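Local coordinates for protein tRNA uridine(34) acetyltransferase (Methanocaldococcus infernus, PDB 6IA8) that converts the wobble uridine of tRNAs to 5-carboxymethyluridine, using acetyl-CoA and S-adenosyl-L-methionine, at residues 149-153 with 204-208; 199-203 with 431-435; 237-241 with 278-282. One frame throughout, in Å; residues are numbered along the deposited sequence.

Interaction 1. Residues 149-153 with 204-208; sequences IEYQD and QMLKL
Q204 reaches across to D153 and Q152 with a single amide nitrogen, joining two neighbouring helices of the radical SAM core that run nearly parallel, their local axes 27° apart. NE2 of Q204 gives D153 OD1 a straight bond of 2.9 Å, lying close to its own amide plane. A second, weak bond joins Q204 NE2 to Q152 OE1 at 3.3 Å, the two amides standing almost perpendicular. This buried side is the tight one: Q152 OE1 also rests on Q204 CG (3.2 Å), while L208 sets CD2 against D153 OD1 and CD1 near Q152 OE1. Outside the pair, Q152 NE2 goes to the carbonyl of R147, and L171 of helix 171-178 touches D153 and L208. The solvent side is more thinly packed, though not weakly bonded. There K207, bent at chi3 (83°), brings NZ onto the syn lone pair of D153 OD2 at 2.9 Å in a salt bridge, and the CG2 methyl of exposed I149 only grazes that nitrogen. K207 NZ also donates to Q204 OE1 at 3.0 Å, in the carbonyl plane. The amide of Q204 is thus fixed at both ends, its nitrogen facing the carboxylate and its oxygen the ammonium, and the nearby lysine would be expected to keep D153 ionised.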
ATOM      1  N   ILE A 149     -22.047   2.044   9.040  1.00 51.48           N
ATOM      2  CA  ILE A 149     -21.024   1.645  10.004  1.00 60.72           C
ATOM      3  C   ILE A 149     -21.321   0.253  10.549  1.00 55.46           C
ATOM      4  O   ILE A 149     -20.410  -0.554  10.773  1.00 52.36           O
ATOM      5  CB  ILE A 149     -20.923   2.692  11.125  1.00 60.72           C
ATOM      6  CG1 ILE A 149     -20.207   3.943  10.609  1.00 56.19           C
ATOM      7  CG2 ILE A 149     -20.179   2.121  12.306  1.00 60.82           C
ATOM      8  CD1 ILE A 149     -20.424   5.163  11.484  1.00 69.69           C
ATOM      9  N   GLU A 150     -22.600  -0.041  10.779  1.00 46.74           N
ATOM     10  CA  GLU A 150     -22.998  -1.364  11.240  1.00 52.69           C
ATOM     11  C   GLU A 150     -22.434  -2.443  10.337  1.00 44.50           C
ATOM     12  O   GLU A 150     -21.895  -3.443  10.819  1.00 45.71           O
ATOM     13  CB  GLU A 150     -24.523  -1.476  11.290  1.00 71.15           C
ATOM     14  CG  GLU A 150     -25.048  -2.878  11.556  1.00147.53           C
ATOM     15  CD  GLU A 150     -26.567  -2.944  11.531  1.00169.22           C
ATOM     16  OE1 GLU A 150     -27.196  -2.018  10.979  1.00169.10           O
ATOM     17  OE2 GLU A 150     -27.133  -3.918  12.070  1.00158.75           O
ATOM     18  N   TYR A 151     -22.537  -2.244   9.015  1.00 44.37           N
ATOM     19  CA  TYR A 151     -22.020  -3.224   8.065  1.00 41.98           C
ATOM     20  C   TYR A 151     -20.501  -3.284   8.091  1.00 43.97           C
ATOM     21  O   TYR A 151     -19.926  -4.378   8.047  1.00 41.60           O
ATOM     22  CB  TYR A 151     -22.516  -2.911   6.656  1.00 57.65           C
ATOM     23  CG  TYR A 151     -21.959  -3.843   5.606  1.00 39.62           C
ATOM     24  CD1 TYR A 151     -22.579  -5.048   5.318  1.00 50.19           C
ATOM     25  CD2 TYR A 151     -20.808  -3.515   4.895  1.00 46.49           C
ATOM     26  CE1 TYR A 151     -22.068  -5.895   4.357  1.00 53.41           C
ATOM     27  CE2 TYR A 151     -20.297  -4.365   3.925  1.00 46.26           C
ATOM     28  CZ  TYR A 151     -20.924  -5.547   3.662  1.00 57.49           C
ATOM     29  OH  TYR A 151     -20.418  -6.410   2.709  1.00 43.51           O
ATOM     30  N   GLN A 152     -19.831  -2.130   8.143  1.00 42.35           N
ATOM     31  CA  GLN A 152     -18.370  -2.127   8.166  1.00 38.97           C
ATOM     32  C   GLN A 152     -17.832  -2.873   9.381  1.00 41.88           C
ATOM     33  O   GLN A 152     -16.893  -3.674   9.272  1.00 37.11           O
ATOM     34  CB  GLN A 152     -17.832  -0.695   8.185  1.00 42.35           C
ATOM     35  CG  GLN A 152     -18.284   0.217   7.056  1.00 47.65           C
ATOM     36  CD  GLN A 152     -17.604   1.570   7.129  1.00 45.19           C
ATOM     37  OE1 GLN A 152     -16.413   1.652   7.392  1.00 38.43           O
ATOM     38  NE2 GLN A 152     -18.363   2.638   6.917  1.00 42.90           N
ATOM     39  N   ASP A 153     -18.359  -2.551  10.565  1.00 37.91           N
ATOM     40  CA  ASP A 153     -17.882  -3.188  11.788  1.00 41.50           C
ATOM     41  C   ASP A 153     -18.086  -4.691  11.708  1.00 46.08           C
ATOM     42  O   ASP A 153     -17.183  -5.474  12.022  1.00 38.97           O
ATOM     43  CB  ASP A 153     -18.599  -2.609  13.009  1.00 41.37           C
ATOM     44  CG  ASP A 153     -18.204  -1.183  13.295  1.00 38.79           C
ATOM     45  OD1 ASP A 153     -17.297  -0.657  12.603  1.00 39.71           O
ATOM     46  OD2 ASP A 153     -18.792  -0.600  14.221  1.00 42.07           O
ATOM     47  N   GLN A 204     -13.463   6.205  11.364  1.00 40.59           N
ATOM     48  CA  GLN A 204     -14.034   4.859  11.287  1.00 38.92           C
ATOM     49  C   GLN A 204     -12.988   3.857  10.799  1.00 36.34           C
ATOM     50  O   GLN A 204     -12.861   2.752  11.342  1.00 35.67           O
ATOM     51  CB  GLN A 204     -15.267   4.888  10.379  1.00 39.44           C
ATOM     52  CG  GLN A 204     -15.768   3.544   9.911  1.00 42.43           C
ATOM     53  CD  GLN A 204     -16.327   2.672  11.025  1.00 40.50           C
ATOM     54  OE1 GLN A 204     -16.496   3.097  12.166  1.00 36.62           O
ATOM     55  NE2 GLN A 204     -16.602   1.432  10.687  1.00 46.35           N
ATOM     56  N   MET A 205     -12.191   4.237   9.803  1.00 35.10           N
ATOM     57  CA  MET A 205     -11.180   3.309   9.312  1.00 33.13           C
ATOM     58  C   MET A 205     -10.157   2.997  10.384  1.00 38.11           C
ATOM     59  O   MET A 205      -9.740   1.847  10.518  1.00 33.92           O
ATOM     60  CB  MET A 205     -10.517   3.860   8.055  1.00 34.22           C
ATOM     61  CG  MET A 205     -11.460   3.795   6.842  1.00 37.98           C
ATOM     62  SD  MET A 205     -10.770   4.345   5.288  1.00 46.06           S
ATOM     63  CE  MET A 205     -10.271   5.939   5.730  1.00 32.01           C
ATOM     64  N   LEU A 206      -9.726   3.999  11.146  1.00 35.76           N
ATOM     65  CA  LEU A 206      -8.839   3.737  12.276  1.00 35.57           C
ATOM     66  C   LEU A 206      -9.500   2.820  13.306  1.00 41.16           C
ATOM     67  O   LEU A 206      -8.846   1.941  13.874  1.00 37.17           O
ATOM     68  CB  LEU A 206      -8.425   5.056  12.928  1.00 41.50           C
ATOM     69  CG  LEU A 206      -7.484   5.932  12.102  1.00 41.24           C
ATOM     70  CD1 LEU A 206      -7.431   7.353  12.634  1.00 39.33           C
ATOM     71  CD2 LEU A 206      -6.125   5.283  12.114  1.00 36.89           C
ATOM     72  N   LYS A 207     -10.791   3.022  13.584  1.00 35.62           N
ATOM     73  CA  LYS A 207     -11.491   2.130  14.508  1.00 41.30           C
ATOM     74  C   LYS A 207     -11.427   0.685  14.030  1.00 41.25           C
ATOM     75  O   LYS A 207     -11.308  -0.244  14.836  1.00 36.88           O
ATOM     76  CB  LYS A 207     -12.948   2.574  14.662  1.00 49.87           C
ATOM     77  CG  LYS A 207     -13.677   1.929  15.855  1.00 74.03           C
ATOM     78  CD  LYS A 207     -15.165   2.303  15.876  1.00 74.43           C
ATOM     79  CE  LYS A 207     -15.979   1.408  14.953  1.00 79.12           C
ATOM     80  NZ  LYS A 207     -17.360   1.896  14.743  1.00 64.83           N
ATOM     81  N   LEU A 208     -11.532   0.476  12.723  1.00 36.44           N
ATOM     82  CA  LEU A 208     -11.500  -0.871  12.172  1.00 37.39           C
ATOM     83  C   LEU A 208     -10.117  -1.509  12.259  1.00 33.32           C
ATOM     84  O   LEU A 208     -10.001  -2.724  12.086  1.00 36.21           O
ATOM     85  CB  LEU A 208     -11.937  -0.837  10.714  1.00 34.86           C
ATOM     86  CG  LEU A 208     -13.346  -0.366  10.406  1.00 36.12           C
ATOM     87  CD1 LEU A 208     -13.581  -0.203   8.927  1.00 35.65           C
ATOM     88  CD2 LEU A 208     -14.378  -1.323  11.006  1.00 34.83           C
TER

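Interaction 2. Residues 199-203 with 431-435; sequences EKEIN and PFRKE
F432 lays its ring against E199 where a loop of the GNAT acetyltransferase domain, between strands 418-427 and 440-448, meets helix 199-208 of the radical SAM core. The contact is therefore one between domains, made by the first turn of that helix.

The ring and the carboxylate of E199 are stacked almost flat, their planes 8° apart, and the two side chains run past each other in opposite directions. E199 CG sits over the middle of one face, 3.9 Å from the ring centroid, a CH-pi contact only 5° off the ring normal. Beyond it the chain is extended, which carries CD out to lie 3.6 Å from F432 CG. The phenyl reaches this position because CG of F432 is set between the backbone N and the carbonyl carbon (chi1 60°). The rim of the same ring is met in its plane by two other residues of the helix: I202 CG2 packs on F432 CZ at 3.9 Å, and N203 OD1 lies near F432 CE1. L243 of helix 234-245 also touches E199, I202 and F432, so a second helix of the core joins the packing.

R433 and N203 likewise pass in opposite directions, with amide and guanidinium planes strongly inclined to one another. NH1 of R433 donates to N203 OD1 at 2.9 Å, approaching from above the carbonyl plane and not on a lone pair. The far side of the guanidinium is held side-on by E435, NE to OE1 and NH2 to OE2, a salt bridge that restrains how the arginine can turn; E435 OE2 in turn accepts from the backbone N of A512. A water completes the join, donating to N203 O at 2.8 Å and accepting from R433 NH1 at 2.9 Å.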
ATOM      1  N   GLU A 199     -12.838  13.245   7.489  1.00 41.61           N
ATOM      2  CA  GLU A 199     -12.339  12.986   8.836  1.00 41.77           C
ATOM      3  C   GLU A 199     -13.180  11.919   9.515  1.00 45.36           C
ATOM      4  O   GLU A 199     -12.642  11.013  10.161  1.00 38.86           O
ATOM      5  CB  GLU A 199     -12.320  14.253   9.692  1.00 38.18           C
ATOM      6  CG  GLU A 199     -11.469  15.370   9.126  1.00 44.19           C
ATOM      7  CD  GLU A 199     -11.310  16.527  10.098  1.00 50.23           C
ATOM      8  OE1 GLU A 199     -11.868  16.478  11.215  1.00 47.36           O
ATOM      9  OE2 GLU A 199     -10.626  17.500   9.748  1.00 48.48           O
ATOM     10  N   LYS A 200     -14.504  11.996   9.358  1.00 37.87           N
ATOM     11  CA  LYS A 200     -15.392  11.022   9.984  1.00 41.51           C
ATOM     12  C   LYS A 200     -15.085   9.618   9.495  1.00 38.58           C
ATOM     13  O   LYS A 200     -14.987   8.677  10.293  1.00 39.31           O
ATOM     14  CB  LYS A 200     -16.846  11.380   9.690  1.00 46.41           C
ATOM     15  CG  LYS A 200     -17.849  10.346  10.160  1.00 60.75           C
ATOM     16  N   GLU A 201     -14.899   9.463   8.179  1.00 41.55           N
ATOM     17  CA  GLU A 201     -14.594   8.149   7.619  1.00 44.81           C
ATOM     18  C   GLU A 201     -13.198   7.686   8.033  1.00 36.60           C
ATOM     19  O   GLU A 201     -12.967   6.484   8.229  1.00 36.12           O
ATOM     20  CB  GLU A 201     -14.742   8.187   6.095  1.00 53.92           C
ATOM     21  CG  GLU A 201     -16.187   8.009   5.638  1.00109.68           C
ATOM     22  CD  GLU A 201     -16.543   8.841   4.421  1.00102.21           C
ATOM     23  OE1 GLU A 201     -17.580   8.550   3.786  1.00 86.16           O
ATOM     24  OE2 GLU A 201     -15.799   9.793   4.101  1.00 83.74           O
ATOM     25  N   ILE A 202     -12.237   8.605   8.134  1.00 35.87           N
ATOM     26  CA  ILE A 202     -10.913   8.194   8.596  1.00 32.93           C
ATOM     27  C   ILE A 202     -10.984   7.717  10.044  1.00 43.15           C
ATOM     28  O   ILE A 202     -10.364   6.716  10.414  1.00 33.98           O
ATOM     29  CB  ILE A 202      -9.894   9.331   8.424  1.00 32.48           C
ATOM     30  CG1 ILE A 202      -9.688   9.623   6.932  1.00 33.19           C
ATOM     31  CG2 ILE A 202      -8.597   8.958   9.087  1.00 37.88           C
ATOM     32  CD1 ILE A 202      -8.876  10.834   6.637  1.00 34.99           C
ATOM     33  N   ASN A 203     -11.741   8.414  10.889  1.00 36.64           N
ATOM     34  CA  ASN A 203     -11.961   7.923  12.250  1.00 34.14           C
ATOM     35  C   ASN A 203     -12.488   6.486  12.237  1.00 34.54           C
ATOM     36  O   ASN A 203     -12.033   5.632  13.010  1.00 41.68           O
ATOM     37  CB  ASN A 203     -12.946   8.832  13.000  1.00 38.24           C
ATOM     38  CG  ASN A 203     -12.364  10.190  13.319  1.00 45.21           C
ATOM     39  OD1 ASN A 203     -11.149  10.356  13.409  1.00 46.26           O
ATOM     40  ND2 ASN A 203     -13.228  11.168  13.508  1.00 42.86           N
ATOM     41  N   PRO A 431      -3.047  17.798  11.780  1.00 36.08           N
ATOM     42  CA  PRO A 431      -3.800  16.633  12.262  1.00 35.33           C
ATOM     43  C   PRO A 431      -5.084  17.043  12.958  1.00 41.35           C
ATOM     44  O   PRO A 431      -5.240  18.177  13.412  1.00 37.15           O
ATOM     45  CB  PRO A 431      -2.838  15.967  13.240  1.00 36.97           C
ATOM     46  CG  PRO A 431      -1.996  17.124  13.761  1.00 38.80           C
ATOM     47  CD  PRO A 431      -1.825  18.056  12.560  1.00 43.66           C
ATOM     48  N   PHE A 432      -6.027  16.102  13.005  1.00 36.92           N
ATOM     49  CA  PHE A 432      -7.281  16.287  13.712  1.00 39.96           C
ATOM     50  C   PHE A 432      -7.537  15.231  14.774  1.00 42.24           C
ATOM     51  O   PHE A 432      -8.431  15.424  15.584  1.00 37.55           O
ATOM     52  CB  PHE A 432      -8.465  16.275  12.727  1.00 41.32           C
ATOM     53  CG  PHE A 432      -8.580  14.997  11.947  1.00 33.28           C
ATOM     54  CD1 PHE A 432      -9.350  13.953  12.435  1.00 42.48           C
ATOM     55  CD2 PHE A 432      -7.873  14.821  10.746  1.00 38.29           C
ATOM     56  CE1 PHE A 432      -9.443  12.767  11.727  1.00 43.21           C
ATOM     57  CE2 PHE A 432      -7.956  13.628  10.038  1.00 37.34           C
ATOM     58  CZ  PHE A 432      -8.746  12.615  10.528  1.00 33.43           C
ATOM     59  N   ARG A 433      -6.822  14.111  14.772  1.00 35.94           N
ATOM     60  CA  ARG A 433      -7.067  13.058  15.749  1.00 39.57           C
ATOM     61  C   ARG A 433      -6.729  13.561  17.145  1.00 41.10           C
ATOM     62  O   ARG A 433      -5.727  14.259  17.341  1.00 38.16           O
ATOM     63  CB  ARG A 433      -6.212  11.831  15.421  1.00 36.76           C
ATOM     64  CG  ARG A 433      -6.696  10.964  14.215  1.00 35.05           C
ATOM     65  CD  ARG A 433      -8.047  10.313  14.530  1.00 40.73           C
ATOM     66  NE  ARG A 433      -7.982   9.424  15.691  1.00 40.48           N
ATOM     67  CZ  ARG A 433      -8.945   8.565  16.035  1.00 43.60           C
ATOM     68  NH1 ARG A 433     -10.036   8.458  15.292  1.00 46.34           N
ATOM     69  NH2 ARG A 433      -8.811   7.804  17.114  1.00 59.92           N
ATOM     70  N   LYS A 434      -7.543  13.144  18.119  1.00 41.37           N
ATOM     71  CA  LYS A 434      -7.376  13.595  19.493  1.00 47.17           C
ATOM     72  C   LYS A 434      -5.998  13.246  20.033  1.00 42.97           C
ATOM     73  O   LYS A 434      -5.455  13.978  20.860  1.00 45.77           O
ATOM     74  CB  LYS A 434      -8.467  12.981  20.382  1.00 44.53           C
ATOM     75  CG  LYS A 434      -8.670  11.466  20.185  1.00 74.26           C
ATOM     76  CD  LYS A 434      -9.791  10.904  21.068  1.00 79.03           C
ATOM     77  CE  LYS A 434      -9.367  10.810  22.530  1.00 92.65           C
ATOM     78  NZ  LYS A 434     -10.356  10.044  23.353  1.00 91.48           N
ATOM     79  N   GLU A 435      -5.402  12.149  19.584  1.00 41.75           N
ATOM     80  CA  GLU A 435      -4.150  11.733  20.197  1.00 46.73           C
ATOM     81  C   GLU A 435      -2.920  12.349  19.545  1.00 47.10           C
ATOM     82  O   GLU A 435      -1.811  12.121  20.030  1.00 40.29           O
ATOM     83  CB  GLU A 435      -4.041  10.207  20.204  1.00 57.37           C
ATOM     84  CG  GLU A 435      -4.357   9.505  18.914  1.00 64.97           C
ATOM     85  CD  GLU A 435      -5.851   9.220  18.701  1.00 54.44           C
ATOM     86  OE1 GLU A 435      -6.531  10.099  18.161  1.00 42.93           O
ATOM     87  OE2 GLU A 435      -6.336   8.107  18.981  1.00 48.31           O
TER
HETATM   88  O   HOH W   1     -11.650   6.110  15.697  1.00 46.76           O

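Interaction 3. Residues 237-241 with 278-282; sequences TIKAT and PDFMP
Helix 234-245, one of the helices flanking the parallel sheet of the radical SAM core, meets the loop before strand 284-287 through I238, which lies against D279 and F280. CG1 of I238 approaches the ring obliquely, 3.6 Å from F280 CE1, and its CD1 extends to D279 OD2, also at 3.6 Å. With CG1 anti to the carbonyl carbon (chi1 -66°), CG1 and CD1 face F280 and D279, while CG2 lies alongside CB and CG of D279. D279 CB in turn sits above the centre of the F280 ring, and T237 CG2 comes to the ring's edge. In the partial TIM-barrel architecture of this family, each parallel strand is followed by a crossover to the next. Here the loop lies at the end of the crossover from strand 250-255 to strand 284-287, and Y253 of the first of these strands touches both T237 and F280. An alanine in place of I238 would probably open a gap beside F280 CE1 and give its ring more freedom to turn. One turn further along the helix, T241 CG2 packs on F280 O at 3.5 Å, while its OG1 donates to T237 O at 2.7 Å and is also hydrogen-bonded to Y253 OH. That carbonyl also accepts from T241 N, the two donors arriving from opposite faces of its plane. No direct hydrogen bond crosses the contact, but a water donates to both I238 O (2.8 Å) and D279 O (2.7 Å).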
ATOM      1  N   THR A 237      -8.522  14.327  -3.994  1.00 34.45           N
ATOM      2  CA  THR A 237      -7.339  13.487  -3.785  1.00 33.38           C
ATOM      3  C   THR A 237      -6.313  14.192  -2.891  1.00 28.93           C
ATOM      4  O   THR A 237      -5.698  13.578  -2.000  1.00 30.94           O
ATOM      5  CB  THR A 237      -6.723  13.146  -5.148  1.00 32.42           C
ATOM      6  OG1 THR A 237      -7.607  12.296  -5.900  1.00 33.76           O
ATOM      7  CG2 THR A 237      -5.348  12.451  -4.993  1.00 32.04           C
ATOM      8  N   ILE A 238      -6.090  15.478  -3.147  1.00 29.53           N
ATOM      9  CA  ILE A 238      -5.103  16.232  -2.382  1.00 32.05           C
ATOM     10  C   ILE A 238      -5.512  16.330  -0.921  1.00 32.04           C
ATOM     11  O   ILE A 238      -4.695  16.094  -0.029  1.00 28.52           O
ATOM     12  CB  ILE A 238      -4.894  17.619  -3.007  1.00 37.31           C
ATOM     13  CG1 ILE A 238      -4.251  17.458  -4.388  1.00 34.34           C
ATOM     14  CG2 ILE A 238      -4.072  18.493  -2.083  1.00 34.96           C
ATOM     15  CD1 ILE A 238      -4.097  18.761  -5.188  1.00 37.25           C
ATOM     16  N   LYS A 239      -6.784  16.628  -0.649  1.00 34.90           N
ATOM     17  CA  LYS A 239      -7.238  16.768   0.735  1.00 31.86           C
ATOM     18  C   LYS A 239      -7.223  15.419   1.453  1.00 30.43           C
ATOM     19  O   LYS A 239      -6.809  15.322   2.614  1.00 30.55           O
ATOM     20  CB  LYS A 239      -8.650  17.369   0.769  1.00 36.89           C
ATOM     21  CG  LYS A 239      -9.210  17.564   2.168  1.00 79.35           C
ATOM     22  CD  LYS A 239      -8.310  18.456   3.011  1.00132.87           C
ATOM     23  CE  LYS A 239      -8.979  18.847   4.319  1.00139.81           C
ATOM     24  NZ  LYS A 239      -8.069  19.626   5.207  1.00133.56           N
ATOM     25  N   ALA A 240      -7.783  14.387   0.822  1.00 34.15           N
ATOM     26  CA  ALA A 240      -7.732  13.048   1.411  1.00 37.41           C
ATOM     27  C   ALA A 240      -6.299  12.647   1.749  1.00 31.69           C
ATOM     28  O   ALA A 240      -6.042  12.055   2.808  1.00 31.75           O
ATOM     29  CB  ALA A 240      -8.352  12.010   0.460  1.00 36.23           C
ATOM     30  N   THR A 241      -5.362  12.906   0.834  1.00 29.07           N
ATOM     31  CA  THR A 241      -3.976  12.519   1.075  1.00 25.83           C
ATOM     32  C   THR A 241      -3.431  13.178   2.338  1.00 29.06           C
ATOM     33  O   THR A 241      -2.794  12.517   3.172  1.00 28.16           O
ATOM     34  CB  THR A 241      -3.114  12.887  -0.134  1.00 26.73           C
ATOM     35  OG1 THR A 241      -3.495  12.135  -1.309  1.00 28.36           O
ATOM     36  CG2 THR A 241      -1.614  12.600   0.159  1.00 29.34           C
ATOM     37  N   PRO A 278       4.284  18.469  -3.522  1.00 27.82           N
ATOM     38  CA  PRO A 278       3.993  17.967  -2.159  1.00 28.10           C
ATOM     39  C   PRO A 278       2.500  17.744  -1.902  1.00 28.59           C
ATOM     40  O   PRO A 278       2.123  17.139  -0.892  1.00 29.91           O
ATOM     41  CB  PRO A 278       4.546  19.068  -1.244  1.00 29.07           C
ATOM     42  CG  PRO A 278       4.452  20.294  -2.088  1.00 32.87           C
ATOM     43  CD  PRO A 278       4.807  19.845  -3.502  1.00 34.41           C
ATOM     44  N   ASP A 279       1.636  18.199  -2.801  1.00 32.95           N
ATOM     45  CA  ASP A 279       0.224  17.862  -2.711  1.00 30.23           C
ATOM     46  C   ASP A 279      -0.019  16.371  -2.849  1.00 28.32           C
ATOM     47  O   ASP A 279      -1.068  15.883  -2.411  1.00 30.06           O
ATOM     48  CB  ASP A 279      -0.546  18.605  -3.806  1.00 31.50           C
ATOM     49  CG  ASP A 279      -0.783  20.072  -3.473  1.00 43.01           C
ATOM     50  OD1 ASP A 279      -0.496  20.529  -2.361  1.00 39.79           O
ATOM     51  OD2 ASP A 279      -1.271  20.782  -4.346  1.00 42.34           O
ATOM     52  N   PHE A 280       0.913  15.632  -3.451  1.00 25.46           N
ATOM     53  CA  PHE A 280       0.708  14.209  -3.673  1.00 28.36           C
ATOM     54  C   PHE A 280       1.671  13.377  -2.840  1.00 31.40           C
ATOM     55  O   PHE A 280       1.400  13.100  -1.647  1.00 27.59           O
ATOM     56  CB  PHE A 280       0.828  13.936  -5.176  1.00 27.61           C
ATOM     57  CG  PHE A 280      -0.133  14.761  -6.010  1.00 32.81           C
ATOM     58  CD1 PHE A 280      -1.494  14.549  -5.932  1.00 31.46           C
ATOM     59  CD2 PHE A 280       0.330  15.759  -6.849  1.00 32.90           C
ATOM     60  CE1 PHE A 280      -2.406  15.342  -6.709  1.00 29.07           C
ATOM     61  CE2 PHE A 280      -0.560  16.546  -7.635  1.00 33.58           C
ATOM     62  CZ  PHE A 280      -1.941  16.305  -7.552  1.00 37.59           C
ATOM     63  N   MET A 281       2.783  12.948  -3.417  1.00 27.12           N
ATOM     64  CA  MET A 281       3.777  12.150  -2.709  1.00 25.02           C
ATOM     65  C   MET A 281       3.170  10.921  -2.010  1.00 29.58           C
ATOM     66  O   MET A 281       3.355  10.721  -0.807  1.00 28.78           O
ATOM     67  CB  MET A 281       4.528  13.023  -1.723  1.00 30.30           C
ATOM     68  CG  MET A 281       4.837  14.383  -2.221  1.00 27.45           C
ATOM     69  SD  MET A 281       6.047  14.483  -3.589  1.00 32.33           S
ATOM     70  CE  MET A 281       7.616  14.515  -2.706  1.00 31.33           C
ATOM     71  N   PRO A 282       2.501  10.054  -2.754  1.00 28.53           N
ATOM     72  CA  PRO A 282       1.971   8.826  -2.151  1.00 24.67           C
ATOM     73  C   PRO A 282       3.092   7.892  -1.744  1.00 27.02           C
ATOM     74  O   PRO A 282       4.189   7.938  -2.305  1.00 28.06           O
ATOM     75  CB  PRO A 282       1.148   8.196  -3.278  1.00 31.01           C
ATOM     76  CG  PRO A 282       1.860   8.642  -4.548  1.00 35.65           C
ATOM     77  CD  PRO A 282       2.315  10.091  -4.219  1.00 31.64           C
TER
HETATM   78  O   HOH W   2      -1.926  16.505   0.112  1.00 30.06           O

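Interactions 1 and 2 share helix 199-208: its C-terminal part faces helix 149-164, its first turn meets the acetyltransferase loop. Their centres are 13 Å apart, and they touch directly where L206 packs on R433. Interaction 3 lies about 16 Å from interaction 2 and 23 Å from interaction 1, centre to centre, without touching either. Along the chain, interaction 1 closes before interaction 3 opens, interactions 1 and 2 cross, and interaction 3 is nested within the long loop that interaction 2 closes. Interactions 1 and 3 each join parts of the radical SAM core, whereas interaction 2 ties that core to the acetyltransferase domain, linking the two catalytic modules of one enzyme.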